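Local coordinates for cell cycle serine/threonine-protein kinase CDC5/MSD2 (Saccharomyces cerevisiae, PDB 6MF4) that acts as a polo-like serine/threonine protein kinase required for mitotic exit, phosphorylating SCC1 and NET1, and is represented here by its polo-box domain, at residues V130-L133 with A134-E138; L168-V171 with D172-K176; A230-G234 with G235-T239; S112-L115 with S116-I120. All coordinates share one frame; numbering follows the deposited sequence.

Contact 1: residues V130-L133 with A134-E138. With ZN (zinc ion), chain C.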
loop_
_atom_site.group_PDB
_atom_site.type_symbol
_atom_site.label_atom_id
_atom_site.label_comp_id
_atom_site.label_asym_id
_atom_site.label_seq_id
_atom_site.Cartn_x
_atom_site.Cartn_y
_atom_site.Cartn_z
ATOM N N VAL A 130 -3.659 -0.923 -14.681
ATOM C CA VAL A 130 -2.583 -1.593 -15.399
ATOM C C VAL A 130 -1.338 -1.488 -14.537
ATOM O O VAL A 130 -0.932 -0.391 -14.144
ATOM C CB VAL A 130 -2.315 -0.990 -16.794
ATOM C CG1 VAL A 130 -1.021 -1.551 -17.389
ATOM C CG2 VAL A 130 -3.471 -1.276 -17.726
ATOM N N LEU A 131 -0.764 -2.643 -14.220
ATOM C CA LEU A 131 0.490 -2.714 -13.494
ATOM C C LEU A 131 1.586 -3.131 -14.469
ATOM O O LEU A 131 1.655 -4.281 -14.886
ATOM C CB LEU A 131 0.391 -3.694 -12.322
ATOM C CG LEU A 131 1.620 -3.760 -11.412
ATOM C CD1 LEU A 131 1.788 -2.464 -10.629
ATOM C CD2 LEU A 131 1.533 -4.953 -10.472
ATOM N N ARG A 132 2.421 -2.166 -14.836
ATOM C CA ARG A 132 3.529 -2.371 -15.762
ATOM C C ARG A 132 4.769 -2.843 -15.005
ATOM O O ARG A 132 5.310 -2.110 -14.178
ATOM C CB ARG A 132 3.809 -1.061 -16.504
ATOM C CG ARG A 132 4.972 -1.050 -17.484
ATOM C CD ARG A 132 5.427 0.391 -17.663
ATOM N NE ARG A 132 6.384 0.593 -18.750
ATOM C CZ ARG A 132 7.708 0.587 -18.608
ATOM N NH1 ARG A 132 8.269 0.355 -17.422
ATOM N NH2 ARG A 132 8.477 0.796 -19.666
ATOM N N LEU A 133 5.226 -4.061 -15.285
ATOM C CA LEU A 133 6.396 -4.584 -14.589
ATOM C C LEU A 133 7.648 -3.823 -14.999
ATOM O O LEU A 133 7.726 -3.255 -16.088
ATOM C CB LEU A 133 6.580 -6.081 -14.849
ATOM C CG LEU A 133 5.772 -6.990 -13.920
ATOM C CD1 LEU A 133 4.316 -6.999 -14.322
ATOM C CD2 LEU A 133 6.330 -8.402 -13.907
ATOM N N ALA A 134 8.625 -3.814 -14.102
ATOM C CA ALA A 134 9.854 -3.069 -14.304
ATOM C C ALA A 134 10.634 -3.568 -15.519
ATOM O O ALA A 134 11.486 -2.856 -16.046
ATOM C CB ALA A 134 10.715 -3.156 -13.057
ATOM N N ASP A 135 10.345 -4.786 -15.963
ATOM C CA ASP A 135 11.074 -5.357 -17.092
ATOM C C ASP A 135 10.676 -4.705 -18.418
ATOM O O ASP A 135 11.314 -4.932 -19.446
ATOM C CB ASP A 135 10.868 -6.876 -17.158
ATOM C CG ASP A 135 9.403 -7.282 -17.238
ATOM O OD1 ASP A 135 8.569 -6.508 -17.750
ATOM O OD2 ASP A 135 9.090 -8.413 -16.813
ATOM N N ALA A 136 9.629 -3.886 -18.383
ATOM C CA ALA A 136 9.137 -3.194 -19.572
ATOM C C ALA A 136 8.732 -4.161 -20.682
ATOM O O ALA A 136 8.812 -3.818 -21.861
ATOM C CB ALA A 136 10.195 -2.216 -20.094
ATOM N N GLU A 137 8.292 -5.359 -20.306
ATOM C CA GLU A 137 7.783 -6.325 -21.285
ATOM C C GLU A 137 6.452 -6.951 -20.865
ATOM O O GLU A 137 5.647 -7.318 -21.722
ATOM C CB GLU A 137 8.819 -7.434 -21.537
ATOM C CG GLU A 137 8.297 -8.679 -22.289
ATOM C CD GLU A 137 7.646 -8.376 -23.639
ATOM O OE1 GLU A 137 7.152 -9.330 -24.279
ATOM O OE2 GLU A 137 7.622 -7.203 -24.068
ATOM N N GLU A 138 6.219 -7.075 -19.561
ATOM C CA GLU A 138 4.985 -7.685 -19.068
ATOM C C GLU A 138 4.124 -6.683 -18.308
ATOM O O GLU A 138 4.642 -5.755 -17.685
ATOM C CB GLU A 138 5.296 -8.875 -18.156
ATOM C CG GLU A 138 6.180 -9.939 -18.791
ATOM C CD GLU A 138 5.979 -11.307 -18.171
ATOM O OE1 GLU A 138 5.747 -11.382 -16.946
ATOM O OE2 GLU A 138 6.047 -12.312 -18.911
HETATM ZN ZN ZN C . 4.856 -13.073 -16.442
HETATM O O HOH W 1 11.230 -0.153 -16.569
#

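Contact 2: residues L168-V171 with D172-K176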
loop_
_atom_site.group_PDB
_atom_site.type_symbol
_atom_site.label_atom_id
_atom_site.label_comp_id
_atom_site.label_asym_id
_atom_site.label_seq_id
_atom_site.Cartn_x
_atom_site.Cartn_y
_atom_site.Cartn_z
ATOM N N LEU A 168 -2.466 1.608 -22.424
ATOM C CA LEU A 168 -1.013 1.509 -22.438
ATOM C C LEU A 168 -0.351 2.794 -22.936
ATOM O O LEU A 168 0.811 3.047 -22.627
ATOM C CB LEU A 168 -0.576 0.313 -23.281
ATOM C CG LEU A 168 -0.877 -1.036 -22.620
ATOM C CD1 LEU A 168 -0.731 -2.145 -23.633
ATOM C CD2 LEU A 168 0.031 -1.282 -21.426
ATOM N N GLU A 169 -1.081 3.612 -23.693
ATOM C CA GLU A 169 -0.580 4.937 -24.057
ATOM C C GLU A 169 -0.486 5.824 -22.813
ATOM O O GLU A 169 0.465 6.589 -22.655
ATOM C CB GLU A 169 -1.479 5.600 -25.104
ATOM C CG GLU A 169 -1.473 4.909 -26.457
ATOM C CD GLU A 169 -0.089 4.849 -27.081
ATOM O OE1 GLU A 169 0.560 5.908 -27.207
ATOM O OE2 GLU A 169 0.353 3.736 -27.437
ATOM N N VAL A 170 -1.482 5.722 -21.939
ATOM C CA VAL A 170 -1.457 6.446 -20.675
ATOM C C VAL A 170 -0.332 5.902 -19.797
ATOM O O VAL A 170 0.390 6.664 -19.155
ATOM C CB VAL A 170 -2.807 6.340 -19.934
ATOM C CG1 VAL A 170 -2.714 6.914 -18.515
ATOM C CG2 VAL A 170 -3.885 7.061 -20.715
ATOM N N VAL A 171 -0.186 4.581 -19.769
ATOM C CA VAL A 171 0.876 3.961 -18.983
ATOM C C VAL A 171 2.244 4.438 -19.477
ATOM O O VAL A 171 3.150 4.690 -18.678
ATOM C CB VAL A 171 0.794 2.418 -19.043
ATOM C CG1 VAL A 171 2.072 1.773 -18.508
ATOM C CG2 VAL A 171 -0.403 1.925 -18.248
ATOM N N ASP A 172 2.379 4.578 -20.793
ATOM C CA ASP A 172 3.618 5.062 -21.396
ATOM C C ASP A 172 3.927 6.484 -20.940
ATOM O O ASP A 172 5.079 6.813 -20.646
ATOM C CB ASP A 172 3.525 4.995 -22.927
ATOM C CG ASP A 172 4.751 5.564 -23.613
ATOM O OD1 ASP A 172 5.832 4.948 -23.481
ATOM O OD2 ASP A 172 4.631 6.610 -24.294
ATOM N N PHE A 173 2.897 7.324 -20.870
ATOM C CA PHE A 173 3.064 8.682 -20.369
ATOM C C PHE A 173 3.655 8.667 -18.960
ATOM O O PHE A 173 4.598 9.400 -18.661
ATOM C CB PHE A 173 1.729 9.437 -20.364
ATOM C CG PHE A 173 1.783 10.751 -19.632
ATOM C CD1 PHE A 173 2.173 11.907 -20.285
ATOM C CD2 PHE A 173 1.457 10.825 -18.285
ATOM C CE1 PHE A 173 2.231 13.109 -19.613
ATOM C CE2 PHE A 173 1.520 12.025 -17.607
ATOM C CZ PHE A 173 1.908 13.169 -18.270
ATOM N N PHE A 174 3.105 7.829 -18.090
ATOM C CA PHE A 174 3.552 7.814 -16.705
ATOM C C PHE A 174 4.903 7.117 -16.554
ATOM O O PHE A 174 5.678 7.467 -15.670
ATOM C CB PHE A 174 2.493 7.171 -15.811
ATOM C CG PHE A 174 1.341 8.090 -15.511
ATOM C CD1 PHE A 174 1.538 9.226 -14.742
ATOM C CD2 PHE A 174 0.076 7.842 -16.018
ATOM C CE1 PHE A 174 0.496 10.086 -14.469
ATOM C CE2 PHE A 174 -0.972 8.702 -15.746
ATOM C CZ PHE A 174 -0.761 9.824 -14.968
ATOM N N ALA A 175 5.207 6.162 -17.429
ATOM C CA ALA A 175 6.534 5.545 -17.429
ATOM C C ALA A 175 7.608 6.599 -17.709
ATOM O O ALA A 175 8.662 6.616 -17.068
ATOM C CB ALA A 175 6.607 4.418 -18.455
ATOM N N LYS A 176 7.334 7.477 -18.668
ATOM C CA LYS A 176 8.237 8.580 -18.984
ATOM C C LYS A 176 8.325 9.558 -17.822
ATOM O O LYS A 176 9.410 10.019 -17.466
ATOM C CB LYS A 176 7.773 9.308 -20.243
ATOM C CG LYS A 176 7.956 8.495 -21.508
ATOM C CD LYS A 176 7.190 9.092 -22.677
ATOM C CE LYS A 176 7.460 8.311 -23.955
ATOM N NZ LYS A 176 6.535 8.687 -25.063
HETATM O O HOH W 2 2.162 7.907 -24.353
#

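Contact 3: residues A230-G234 with G235-T239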
loop_
_atom_site.group_PDB
_atom_site.type_symbol
_atom_site.label_atom_id
_atom_site.label_comp_id
_atom_site.label_asym_id
_atom_site.label_seq_id
_atom_site.Cartn_x
_atom_site.Cartn_y
_atom_site.Cartn_z
ATOM N N ALA A 230 5.379 2.206 7.026
ATOM C CA ALA A 230 4.585 1.130 6.455
ATOM C C ALA A 230 4.287 0.093 7.529
ATOM O O ALA A 230 5.178 -0.324 8.264
ATOM C CB ALA A 230 5.303 0.495 5.281
ATOM N N ILE A 231 3.020 -0.303 7.617
ATOM C CA ILE A 231 2.579 -1.333 8.549
ATOM C C ILE A 231 2.284 -2.620 7.780
ATOM O O ILE A 231 1.498 -2.613 6.829
ATOM C CB ILE A 231 1.313 -0.892 9.315
ATOM C CG1 ILE A 231 1.532 0.456 10.014
ATOM C CG2 ILE A 231 0.891 -1.952 10.317
ATOM C CD1 ILE A 231 2.611 0.451 11.104
ATOM N N SER A 232 2.910 -3.719 8.191
ATOM C CA SER A 232 2.728 -4.998 7.510
ATOM C C SER A 232 2.576 -6.150 8.490
ATOM O O SER A 232 2.691 -5.975 9.703
ATOM C CB SER A 232 3.903 -5.274 6.566
ATOM O OG SER A 232 5.133 -5.337 7.273
ATOM N N ASP A 233 2.321 -7.331 7.938
ATOM C CA ASP A 233 2.119 -8.538 8.721
ATOM C C ASP A 233 1.017 -8.338 9.756
ATOM O O ASP A 233 1.200 -8.606 10.945
ATOM C CB ASP A 233 3.425 -8.957 9.395
ATOM C CG ASP A 233 3.372 -10.370 9.947
ATOM O OD1 ASP A 233 2.473 -11.138 9.543
ATOM O OD2 ASP A 233 4.234 -10.715 10.780
ATOM N N GLY A 234 -0.126 -7.848 9.291
ATOM C CA GLY A 234 -1.291 -7.692 10.136
ATOM C C GLY A 234 -1.045 -6.796 11.330
ATOM O O GLY A 234 -1.539 -7.065 12.422
ATOM N N GLY A 235 -0.272 -5.734 11.130
ATOM C CA GLY A 235 -0.037 -4.765 12.185
ATOM C C GLY A 235 1.108 -5.095 13.126
ATOM O O GLY A 235 1.350 -4.356 14.081
ATOM N N LYS A 236 1.823 -6.186 12.860
ATOM C CA LYS A 236 2.893 -6.628 13.755
ATOM C C LYS A 236 4.250 -6.006 13.434
ATOM O O LYS A 236 5.126 -5.954 14.296
ATOM C CB LYS A 236 3.025 -8.149 13.710
ATOM C CG LYS A 236 1.836 -8.893 14.277
ATOM C CD LYS A 236 2.146 -10.372 14.391
ATOM C CE LYS A 236 0.951 -11.230 14.032
ATOM N NZ LYS A 236 0.545 -11.056 12.610
ATOM N N LEU A 237 4.424 -5.547 12.199
ATOM C CA LEU A 237 5.691 -4.965 11.763
ATOM C C LEU A 237 5.502 -3.518 11.343
ATOM O O LEU A 237 4.508 -3.178 10.702
ATOM C CB LEU A 237 6.289 -5.756 10.599
ATOM C CG LEU A 237 6.737 -7.192 10.859
ATOM C CD1 LEU A 237 7.087 -7.858 9.542
ATOM C CD2 LEU A 237 7.924 -7.228 11.812
ATOM N N VAL A 238 6.460 -2.674 11.712
ATOM C CA VAL A 238 6.493 -1.300 11.241
ATOM C C VAL A 238 7.806 -1.064 10.508
ATOM O O VAL A 238 8.880 -1.450 10.976
ATOM C CB VAL A 238 6.327 -0.280 12.393
ATOM C CG1 VAL A 238 7.357 -0.516 13.492
ATOM C CG2 VAL A 238 6.413 1.152 11.864
ATOM N N THR A 239 7.700 -0.453 9.337
ATOM C CA THR A 239 8.862 -0.121 8.534
ATOM C C THR A 239 8.963 1.387 8.483
ATOM O O THR A 239 8.035 2.070 8.048
ATOM C CB THR A 239 8.763 -0.706 7.111
ATOM O OG1 THR A 239 8.748 -2.135 7.188
ATOM C CG2 THR A 239 9.941 -0.263 6.250
HETATM O O HOH W 3 6.419 -3.022 7.755
HETATM O O HOH W 4 -2.038 -9.444 13.503
#

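Contact 4: residues S112-L115 with S116-I120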
loop_
_atom_site.group_PDB
_atom_site.type_symbol
_atom_site.label_atom_id
_atom_site.label_comp_id
_atom_site.label_asym_id
_atom_site.label_seq_id
_atom_site.Cartn_x
_atom_site.Cartn_y
_atom_site.Cartn_z
ATOM N N SER A 112 -1.196 7.561 -10.738
ATOM C CA SER A 112 -0.062 6.696 -11.029
ATOM C C SER A 112 0.925 6.640 -9.873
ATOM O O SER A 112 1.054 7.587 -9.100
ATOM C CB SER A 112 0.637 7.164 -12.309
ATOM O OG SER A 112 1.663 6.267 -12.687
ATOM N N TYR A 113 1.608 5.505 -9.768
ATOM C CA TYR A 113 2.556 5.263 -8.693
ATOM C C TYR A 113 3.669 4.338 -9.156
ATOM O O TYR A 113 3.491 3.557 -10.092
ATOM C CB TYR A 113 1.845 4.652 -7.484
ATOM C CG TYR A 113 1.069 3.395 -7.806
ATOM C CD1 TYR A 113 -0.214 3.467 -8.328
ATOM C CD2 TYR A 113 1.622 2.135 -7.595
ATOM C CE1 TYR A 113 -0.929 2.318 -8.627
ATOM C CE2 TYR A 113 0.908 0.983 -7.886
ATOM C CZ TYR A 113 -0.364 1.085 -8.405
ATOM O OH TYR A 113 -1.079 -0.050 -8.697
ATOM N N GLN A 114 4.822 4.445 -8.503
ATOM C CA GLN A 114 5.914 3.507 -8.713
ATOM C C GLN A 114 6.170 2.769 -7.405
ATOM O O GLN A 114 6.079 3.362 -6.332
ATOM C CB GLN A 114 7.181 4.229 -9.193
ATOM C CG GLN A 114 8.318 3.276 -9.549
ATOM C CD GLN A 114 9.518 3.981 -10.156
ATOM O OE1 GLN A 114 9.401 4.683 -11.155
ATOM N NE2 GLN A 114 10.685 3.783 -9.555
ATOM N N LEU A 115 6.470 1.476 -7.508
ATOM C CA LEU A 115 6.763 0.640 -6.349
ATOM C C LEU A 115 8.265 0.404 -6.220
ATOM O O LEU A 115 9.029 0.708 -7.135
ATOM C CB LEU A 115 6.028 -0.699 -6.458
ATOM C CG LEU A 115 4.505 -0.629 -6.534
ATOM C CD1 LEU A 115 3.928 -2.021 -6.744
ATOM C CD2 LEU A 115 3.924 0.002 -5.277
ATOM N N SER A 116 8.680 -0.156 -5.087
ATOM C CA SER A 116 10.101 -0.380 -4.822
ATOM C C SER A 116 10.698 -1.428 -5.766
ATOM O O SER A 116 11.913 -1.519 -5.916
ATOM C CB SER A 116 10.305 -0.794 -3.364
ATOM O OG SER A 116 9.342 -1.750 -2.962
ATOM N N THR A 117 9.833 -2.213 -6.396
ATOM C CA THR A 117 10.231 -3.138 -7.454
ATOM C C THR A 117 10.492 -2.424 -8.781
ATOM O O THR A 117 10.923 -3.049 -9.752
ATOM C CB THR A 117 9.144 -4.173 -7.695
ATOM O OG1 THR A 117 7.911 -3.478 -7.937
ATOM C CG2 THR A 117 8.991 -5.091 -6.489
ATOM N N GLU A 118 10.197 -1.123 -8.794
ATOM C CA GLU A 118 10.225 -0.252 -9.976
ATOM C C GLU A 118 9.073 -0.556 -10.937
ATOM O O GLU A 118 9.017 -0.008 -12.038
ATOM C CB GLU A 118 11.578 -0.331 -10.699
ATOM C CG GLU A 118 12.706 0.277 -9.872
ATOM C CD GLU A 118 14.060 0.242 -10.565
ATOM O OE1 GLU A 118 14.171 -0.351 -11.656
ATOM O OE2 GLU A 118 15.016 0.816 -10.010
ATOM N N ASP A 119 8.139 -1.402 -10.513
ATOM C CA ASP A 119 6.878 -1.541 -11.229
ATOM C C ASP A 119 6.139 -0.206 -11.200
ATOM O O ASP A 119 6.251 0.546 -10.238
ATOM C CB ASP A 119 5.985 -2.626 -10.616
ATOM C CG ASP A 119 6.654 -3.993 -10.559
ATOM O OD1 ASP A 119 7.479 -4.310 -11.443
ATOM O OD2 ASP A 119 6.332 -4.756 -9.620
ATOM N N ILE A 120 5.377 0.069 -12.252
ATOM C CA ILE A 120 4.590 1.292 -12.340
ATOM C C ILE A 120 3.124 0.942 -12.548
ATOM O O ILE A 120 2.787 0.174 -13.441
ATOM C CB ILE A 120 5.086 2.199 -13.481
ATOM C CG1 ILE A 120 6.479 2.734 -13.141
ATOM C CG2 ILE A 120 4.123 3.366 -13.716
ATOM C CD1 ILE A 120 7.185 3.398 -14.297
#

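Contact 1: residues V130-L133 with A134-E138
L133 holds both ends of this reversal: its O accepts A136 N at 3.0 Å to close a type I beta turn, and its N donates to E138 O at 3.0 Å. The connection joins two neighbouring antiparallel strands, 129-132 and 138-145, in the first polo box. Beyond the turn the chain is folded round the carboxylate of D135, an Asx motif: OD1 takes E137 N at 2.8 Å and E138 N at 3.0 Å, both from the same face of its plane. The other oxygen, OD2, is bound by Y193 OH, so both ends of the carboxylate are fixed. L133 sends its CG anti to its carbonyl carbon (chi1 -85°), which lays CD1 against E138 O at 3.6 Å while CB meets D135 OD1. On the strand side R132 runs extended to NE, where chi4 (-93°) turns the guanidinium aside, and NH2 comes 3.5 Å from A136 CB. A136 CA sits over one face of that group, toward the rim; at its edge, in plane, a water accepts from NH1 and donates to A134 O. The link ends in a metal site shared with H154 and H194, where E138 OE1 lies 2.0 Å from the zinc ion.

Contact 2: residues L168-V171 with D172-K176
The carbonyl oxygen of E169 is gripped twice: F173 N donates to E169 O at 3.1 Å, and a water donates to it at 2.7 Å. That water gives its other hydrogen to D172 OD2, which also receives K176 NZ at 2.9 Å on the syn side. The aspartate oxygen thus joins a salt bridge one turn along the helix to a water that leads back to the preceding turn, an arrangement likely to hold the carboxylate in place. Around it the backbone is regularly bonded, with A175 N reaching V171 O at 2.8 Å. V170 and F174 lie side by side and point the same way. With V170 CG1 anti to the backbone N (chi1 171°), that methyl comes 3.7 Å from F174 CE2. F173 turns its edge, through CD2, onto the F174 face, 3.7 Å above the plane and over the centre, the two rings nearly perpendicular (T-shaped). Replacing F174 by alanine would probably open a gap beside V170 CG1 and leave the F173 ring freer to turn. V170, V171 and F174 all rest on V122 of strand 120-123, and V171 also touches V130 and R132. This is an amphipathic helix laid on an antiparallel sheet, as in the polo-box fold, with D172 and K176 on another side from the sheet-facing residues.

Contact 3: residues A230-G234 with G235-T239
I231 and V238 meet at an angle on one face of a beta hairpin, with I231 CD1 3.9 Å from V238 CG2. The isoleucine's other branch goes elsewhere: CG2, anti to the backbone N, packs 3.5 Å from G235 CA, at the turn. On the opposite face lie A230, S232, L237 and T239. S232 OG stands between its own N and carbonyl carbon (chi1 61°) and touches L237 CB at 3.5 Å, while L237 CD1 reaches D233 CB. One water ties this face together, donating to A230 O and bonded to both S232 OG and T239 OG1; the last of these is also bonded to T249 OG1. Between the strands A230 and T239 form a hydrogen-bonded pair, T239 N meeting A230 O at 2.7 Å. The end is a type I' turn from D233 to K236, its central positions G234 and G235 both having positive phi; a side chain at G235 would be jammed against G234 O. K236 and L237 both face S232, a classic beta bulge. The K236 chain bends at its last two torsions (chi4 64°) to curl back over the turn. K236 NZ and K236 N grip D233 O from opposite faces of its plane, NZ at 3.0 Å. D233 crosses K236 at a slant, and its OD1 makes only a long salt bridge to NZ. In the second polo-box sheet, strand 228-232 is flanked by 219-223 and strand 237-241 by 247-251, while V238 leans on L252 and V255 of helix 252-258.

Contact 4: residues S112-L115 with S116-I120
L115 is clamped at both ends: its N donates to D119 O at 2.9 Å, and its O accepts E118 N at 2.7 Å. The second bond closes a type I turn from L115 to E118, the latter with positive phi. The polar side of the turn is tight, with T117 OG1 donating to D119 OD2 at 2.6 Å from above the carboxylate plane and taking D119 N weakly in return. D119 OD1 goes to A134 N, and T117 OG1 touches L115 CB. Contacts are looser round Q114. Its CG lies anti to the backbone N (chi1 -175°), and the amide reaches out over the turn, with OE1 4.0 Å from I120 CG1 and NE2 4.1 Å from E118 CG. Q114 and E118 run alongside each other on the turn's more open side, their amide and carboxylate planes 65° apart. An alanine at Q114 would probably uncover I120 CG1 and leave the aliphatic part of E118 without its companion. At the other end of the strand I120 CG2 meets S112 OG, itself bonded to G121 O. The pattern is that of a 3:5 beta hairpin, a type I turn with a G1 bulge, between strands 111-115 and 120-123 of the first polo box.

How the contacts relate
From the N terminus, contact 4 comes first, closing the hairpin between strands 111-115 and 120-123; contact 1 then closes the next turn but one, between 129-132 and 138-145. Contact 2 follows on helix 165-178, and contact 3 closes a hairpin in the second polo box. All four are local and in series, so none nests within or crosses another. Contacts 4, 1 and 2 form one neighbourhood: R132 N meets I120 O at 2.7 Å across the sheet, V130 CG1 packs on V171 CG2 of the helix, and F174 CD1 touches S112 CB. Contact 3 stands apart, its nearest atoms about 9 Å from those of contact 4, in the other sheet.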